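Side-chain contacts in cell division topological specificity factor (Helicobacter pylori, PDB 3KU7), which probably keeps the MinC-MinD division inhibitor from acting at internal sites while permitting it at the poles, thereby placing the septum at mid-cell: residues Leu23-Ala28 with Glu44-Ile49; Leu27-Glu30 with Asn34-Tyr37. All coordinates share one frame; numbering follows the deposited sequence.

Overall arrangement
Both interactions start from strand 22-30, whose residues Leu27 and Ala28 they share, and their centres lie about 14 Å apart. Interaction 1 sits about 4 Å from the centre of the chain, where Leu25 meets the middle of helix 38-53; interaction 2 lies about 13 Å from that centre, where Lys29 near the end of the strand reaches across to the connection that leads into the same helix. One is wholly apolar, the other joins an apolar contact to a lysine-carbonyl hydrogen bond. The strand also pairs antiparallel with a strand of the second subunit, which places both contacts beside the dimer interface.

Interaction 1 of 2, residues Leu23-Ala28 with Glu44-Ile49; sequences LKLILA and EIIAVI
Leu25 CD2 rests over methyls of three isoleucines of helix 38-53 and makes every close contact between Leu23-Ala28 and Glu44-Ile49. Leu25 CD2 is 3.7 Å from Ile45 CG2 and, one helical turn further on, 3.8 Å from Ile49 CD1; Ile46 CD1 is a looser neighbour, 4.5 Å from Leu25 CD2. The leucine side chain runs at roughly a right angle to that of Ile45 and more slantwise to that of Ile49. The two nearer isoleucines use different branches: Ile45 offers its short CG2 methyl, whereas Ile49 reaches out with the end of its long branch, extended by a chi2 of 169°. CB of Leu25 already points toward the helix, and CG, anti to the backbone N (chi1 166°), carries CD2 on to it. All four side chains are buried, and the axes of the two short segments pass 11.3 Å apart, nearly antiparallel at 160°. Behind this first shell, the backbone of Leu25 is hydrogen-bonded to Val74 of strand 69-77, and Val74 in turn touches Ile46, while Ile49 packs on Ile76. Leu25 also meets Leu25 of the second subunit, so the apolar layer reaches the dimer interface. This is the dimeric alpha/beta fold of MinE, in which strand 22-30 joins the antiparallel sheet beside the dimer interface and the helix covers one face.

Interaction 2 of 2, residues Leu27-Glu30 with Asn34-Tyr37; sequences LAKE and NLPY
Lys29 spans the gap between the end of strand 22-30 and the connection 34-37, reaching Asn34 and Leu35 with the outer half of its side chain. CB points toward the connection, and CG lies between the backbone N and the carbonyl carbon (chi1 89°). From there the chain runs extended through CG and CD, and the methyl Leu35 CD1 comes against it at Lys29 CD, 3.6 Å away. The contact bridges the beta-alpha connection, where the chain leaves the sheet after strand 22-30 and doubles back into helix 38-53. Lys29 CE passes 4.1 Å from Asn34 O, and the bend at chi4 (102°) sets the direction of the ammonium group. Lys29 NZ gives its main hydrogen bond to Asn34 O at 3.2 Å, approaching from above the carbonyl plane, 41° out of it. A weak second bond runs from Lys29 NZ to Glu30 O at 3.3 Å, and Glu70 of strand 69-77 lies at long, weak ion-pair distance. On the other partner, Leu35 CB lies 4.1 Å above the plane of the Tyr37 ring, toward its rim, and Leu35 also packs on Leu78 of the second subunit.

Interaction 1 of 2, residues Leu23-Ala28 with Glu44-Ile49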
loop_
_atom_site.group_PDB
_atom_site.type_symbol
_atom_site.label_atom_id
_atom_site.label_comp_id
_atom_site.label_asym_id
_atom_site.label_seq_id
_atom_site.Cartn_x
_atom_site.Cartn_y
_atom_site.Cartn_z
ATOM N N LEU A 23 -7.230 -5.234 6.972
ATOM C CA LEU A 23 -6.771 -4.067 6.231
ATOM C C LEU A 23 -6.074 -4.723 5.039
ATOM O O LEU A 23 -5.457 -5.768 5.198
ATOM C CB LEU A 23 -5.782 -3.269 7.074
ATOM C CG LEU A 23 -5.629 -1.777 6.800
ATOM C CD1 LEU A 23 -6.910 -1.021 7.133
ATOM C CD2 LEU A 23 -4.499 -1.279 7.664
ATOM N N LYS A 24 -6.168 -4.115 3.858
ATOM C CA LYS A 24 -5.576 -4.677 2.646
ATOM C C LYS A 24 -4.754 -3.677 1.854
ATOM O O LYS A 24 -5.201 -2.588 1.569
ATOM C CB LYS A 24 -6.686 -5.233 1.756
ATOM C CG LYS A 24 -6.204 -5.813 0.444
ATOM C CD LYS A 24 -6.418 -7.317 0.427
ATOM C CE LYS A 24 -6.562 -7.849 -1.007
ATOM N NZ LYS A 24 -7.310 -9.142 -1.084
ATOM N N LEU A 25 -3.560 -4.083 1.454
ATOM C CA LEU A 25 -2.669 -3.219 0.699
ATOM C C LEU A 25 -2.223 -3.847 -0.607
ATOM O O LEU A 25 -1.747 -4.975 -0.632
ATOM C CB LEU A 25 -1.452 -2.888 1.555
ATOM C CG LEU A 25 -0.289 -2.271 0.814
ATOM C CD1 LEU A 25 -0.507 -0.785 0.659
ATOM C CD2 LEU A 25 0.950 -2.544 1.618
ATOM N N ILE A 26 -2.364 -3.103 -1.694
ATOM C CA ILE A 26 -1.958 -3.604 -2.996
ATOM C C ILE A 26 -0.924 -2.717 -3.635
ATOM O O ILE A 26 -1.053 -1.492 -3.643
ATOM C CB ILE A 26 -3.158 -3.703 -3.958
ATOM C CG1 ILE A 26 -3.909 -4.996 -3.674
ATOM C CG2 ILE A 26 -2.695 -3.644 -5.416
ATOM C CD1 ILE A 26 -5.217 -5.079 -4.393
ATOM N N LEU A 27 0.124 -3.337 -4.153
ATOM C CA LEU A 27 1.148 -2.574 -4.837
ATOM C C LEU A 27 1.204 -3.110 -6.244
ATOM O O LEU A 27 1.644 -4.227 -6.471
ATOM C CB LEU A 27 2.509 -2.727 -4.159
ATOM C CG LEU A 27 3.069 -1.432 -3.568
ATOM C CD1 LEU A 27 4.534 -1.614 -3.217
ATOM C CD2 LEU A 27 2.931 -0.326 -4.582
ATOM N N ALA A 28 0.747 -2.311 -7.195
ATOM C CA ALA A 28 0.744 -2.741 -8.580
ATOM C C ALA A 28 1.762 -2.011 -9.451
ATOM O O ALA A 28 2.090 -0.854 -9.232
ATOM C CB ALA A 28 -0.643 -2.581 -9.149
ATOM N N GLU A 44 9.705 -2.113 3.964
ATOM C CA GLU A 44 9.529 -0.860 4.698
ATOM C C GLU A 44 8.066 -0.437 4.768
ATOM O O GLU A 44 7.601 0.034 5.805
ATOM C CB GLU A 44 10.393 0.267 4.105
ATOM C CG GLU A 44 11.352 0.903 5.142
ATOM C CD GLU A 44 12.075 2.169 4.665
ATOM O OE1 GLU A 44 11.725 3.295 5.108
ATOM O OE2 GLU A 44 13.011 2.029 3.852
ATOM N N ILE A 45 7.340 -0.621 3.673
ATOM C CA ILE A 45 5.933 -0.261 3.663
ATOM C C ILE A 45 5.212 -1.041 4.753
ATOM O O ILE A 45 4.422 -0.496 5.525
ATOM C CB ILE A 45 5.268 -0.600 2.350
ATOM C CG1 ILE A 45 5.826 0.282 1.238
ATOM C CG2 ILE A 45 3.772 -0.381 2.493
ATOM C CD1 ILE A 45 5.517 1.706 1.439
ATOM N N ILE A 46 5.487 -2.338 4.806
ATOM C CA ILE A 46 4.859 -3.189 5.810
ATOM C C ILE A 46 5.287 -2.701 7.193
ATOM O O ILE A 46 4.473 -2.550 8.106
ATOM C CB ILE A 46 5.293 -4.656 5.696
ATOM C CG1 ILE A 46 5.206 -5.135 4.250
ATOM C CG2 ILE A 46 4.403 -5.505 6.599
ATOM C CD1 ILE A 46 3.842 -5.165 3.760
ATOM N N ALA A 47 6.576 -2.434 7.343
ATOM C CA ALA A 47 7.084 -1.967 8.622
ATOM C C ALA A 47 6.269 -0.774 9.118
ATOM O O ALA A 47 5.907 -0.691 10.285
ATOM C CB ALA A 47 8.534 -1.580 8.491
ATOM N N VAL A 48 5.946 0.142 8.220
ATOM C CA VAL A 48 5.184 1.322 8.607
ATOM C C VAL A 48 3.788 0.965 9.051
ATOM O O VAL A 48 3.273 1.494 10.044
ATOM C CB VAL A 48 5.109 2.359 7.452
ATOM C CG1 VAL A 48 4.230 3.543 7.857
ATOM C CG2 VAL A 48 6.515 2.805 7.093
ATOM N N ILE A 49 3.169 0.059 8.325
ATOM C CA ILE A 49 1.839 -0.307 8.711
ATOM C C ILE A 49 1.861 -0.892 10.115
ATOM O O ILE A 49 1.085 -0.463 10.961
ATOM C CB ILE A 49 1.230 -1.282 7.690
ATOM C CG1 ILE A 49 0.844 -0.503 6.428
ATOM C CG2 ILE A 49 0.031 -1.972 8.277
ATOM C CD1 ILE A 49 0.474 -1.396 5.250
#

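Interaction 2 of 2, residues Leu27-Glu30 with Asn34-Tyr37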
loop_
_atom_site.group_PDB
_atom_site.type_symbol
_atom_site.label_atom_id
_atom_site.label_comp_id
_atom_site.label_asym_id
_atom_site.label_seq_id
_atom_site.Cartn_x
_atom_site.Cartn_y
_atom_site.Cartn_z
ATOM N N LEU A 27 0.124 -3.337 -4.153
ATOM C CA LEU A 27 1.148 -2.574 -4.837
ATOM C C LEU A 27 1.204 -3.110 -6.244
ATOM O O LEU A 27 1.644 -4.227 -6.471
ATOM C CB LEU A 27 2.509 -2.727 -4.159
ATOM C CG LEU A 27 3.069 -1.432 -3.568
ATOM C CD1 LEU A 27 4.534 -1.614 -3.217
ATOM C CD2 LEU A 27 2.931 -0.326 -4.582
ATOM N N ALA A 28 0.747 -2.311 -7.195
ATOM C CA ALA A 28 0.744 -2.741 -8.580
ATOM C C ALA A 28 1.762 -2.011 -9.451
ATOM O O ALA A 28 2.090 -0.854 -9.232
ATOM C CB ALA A 28 -0.643 -2.581 -9.149
ATOM N N LYS A 29 2.266 -2.724 -10.449
ATOM C CA LYS A 29 3.239 -2.174 -11.374
ATOM C C LYS A 29 3.286 -2.963 -12.668
ATOM O O LYS A 29 2.593 -3.967 -12.845
ATOM C CB LYS A 29 4.645 -2.165 -10.763
ATOM C CG LYS A 29 5.462 -3.446 -10.996
ATOM C CD LYS A 29 6.888 -3.304 -10.485
ATOM C CE LYS A 29 7.715 -4.569 -10.684
ATOM N NZ LYS A 29 8.668 -4.536 -11.836
ATOM N N GLU A 30 4.122 -2.474 -13.573
ATOM C CA GLU A 30 4.340 -3.102 -14.862
ATOM C C GLU A 30 5.095 -4.377 -14.563
ATOM O O GLU A 30 6.142 -4.331 -13.915
ATOM C CB GLU A 30 5.200 -2.195 -15.743
ATOM C CG GLU A 30 4.412 -1.079 -16.388
ATOM C CD GLU A 30 3.372 -1.609 -17.356
ATOM O OE1 GLU A 30 2.930 -2.766 -17.188
ATOM O OE2 GLU A 30 2.985 -0.863 -18.281
ATOM N N ASN A 34 11.588 -2.707 -14.122
ATOM C CA ASN A 34 12.689 -3.202 -13.304
ATOM C C ASN A 34 12.412 -2.918 -11.832
ATOM O O ASN A 34 11.689 -3.669 -11.177
ATOM C CB ASN A 34 14.021 -2.550 -13.700
ATOM C CG ASN A 34 15.224 -3.355 -13.222
ATOM O OD1 ASN A 34 15.284 -3.782 -12.067
ATOM N ND2 ASN A 34 16.193 -3.557 -14.111
ATOM N N LEU A 35 12.971 -1.832 -11.310
ATOM C CA LEU A 35 12.778 -1.499 -9.906
ATOM C C LEU A 35 13.342 -2.628 -9.064
ATOM O O LEU A 35 12.623 -3.542 -8.660
ATOM C CB LEU A 35 11.296 -1.337 -9.600
ATOM C CG LEU A 35 10.451 -0.552 -10.596
ATOM C CD1 LEU A 35 9.030 -0.480 -10.057
ATOM C CD2 LEU A 35 11.042 0.841 -10.799
ATOM N N PRO A 36 14.646 -2.580 -8.782
ATOM C CA PRO A 36 15.237 -3.645 -7.983
ATOM C C PRO A 36 14.978 -3.510 -6.485
ATOM O O PRO A 36 15.351 -4.397 -5.721
ATOM C CB PRO A 36 16.726 -3.536 -8.303
ATOM C CG PRO A 36 16.762 -2.809 -9.592
ATOM C CD PRO A 36 15.699 -1.777 -9.412
ATOM N N TYR A 37 14.340 -2.418 -6.061
ATOM C CA TYR A 37 14.086 -2.174 -4.632
ATOM C C TYR A 37 12.678 -2.509 -4.156
ATOM O O TYR A 37 12.329 -2.295 -2.994
ATOM C CB TYR A 37 14.349 -0.716 -4.333
ATOM C CG TYR A 37 13.497 0.152 -5.200
ATOM C CD1 TYR A 37 12.117 0.217 -5.009
ATOM C CD2 TYR A 37 14.050 0.857 -6.258
ATOM C CE1 TYR A 37 11.312 0.963 -5.856
ATOM C CE2 TYR A 37 13.258 1.605 -7.109
ATOM C CZ TYR A 37 11.894 1.658 -6.904
ATOM O OH TYR A 37 11.136 2.438 -7.736
#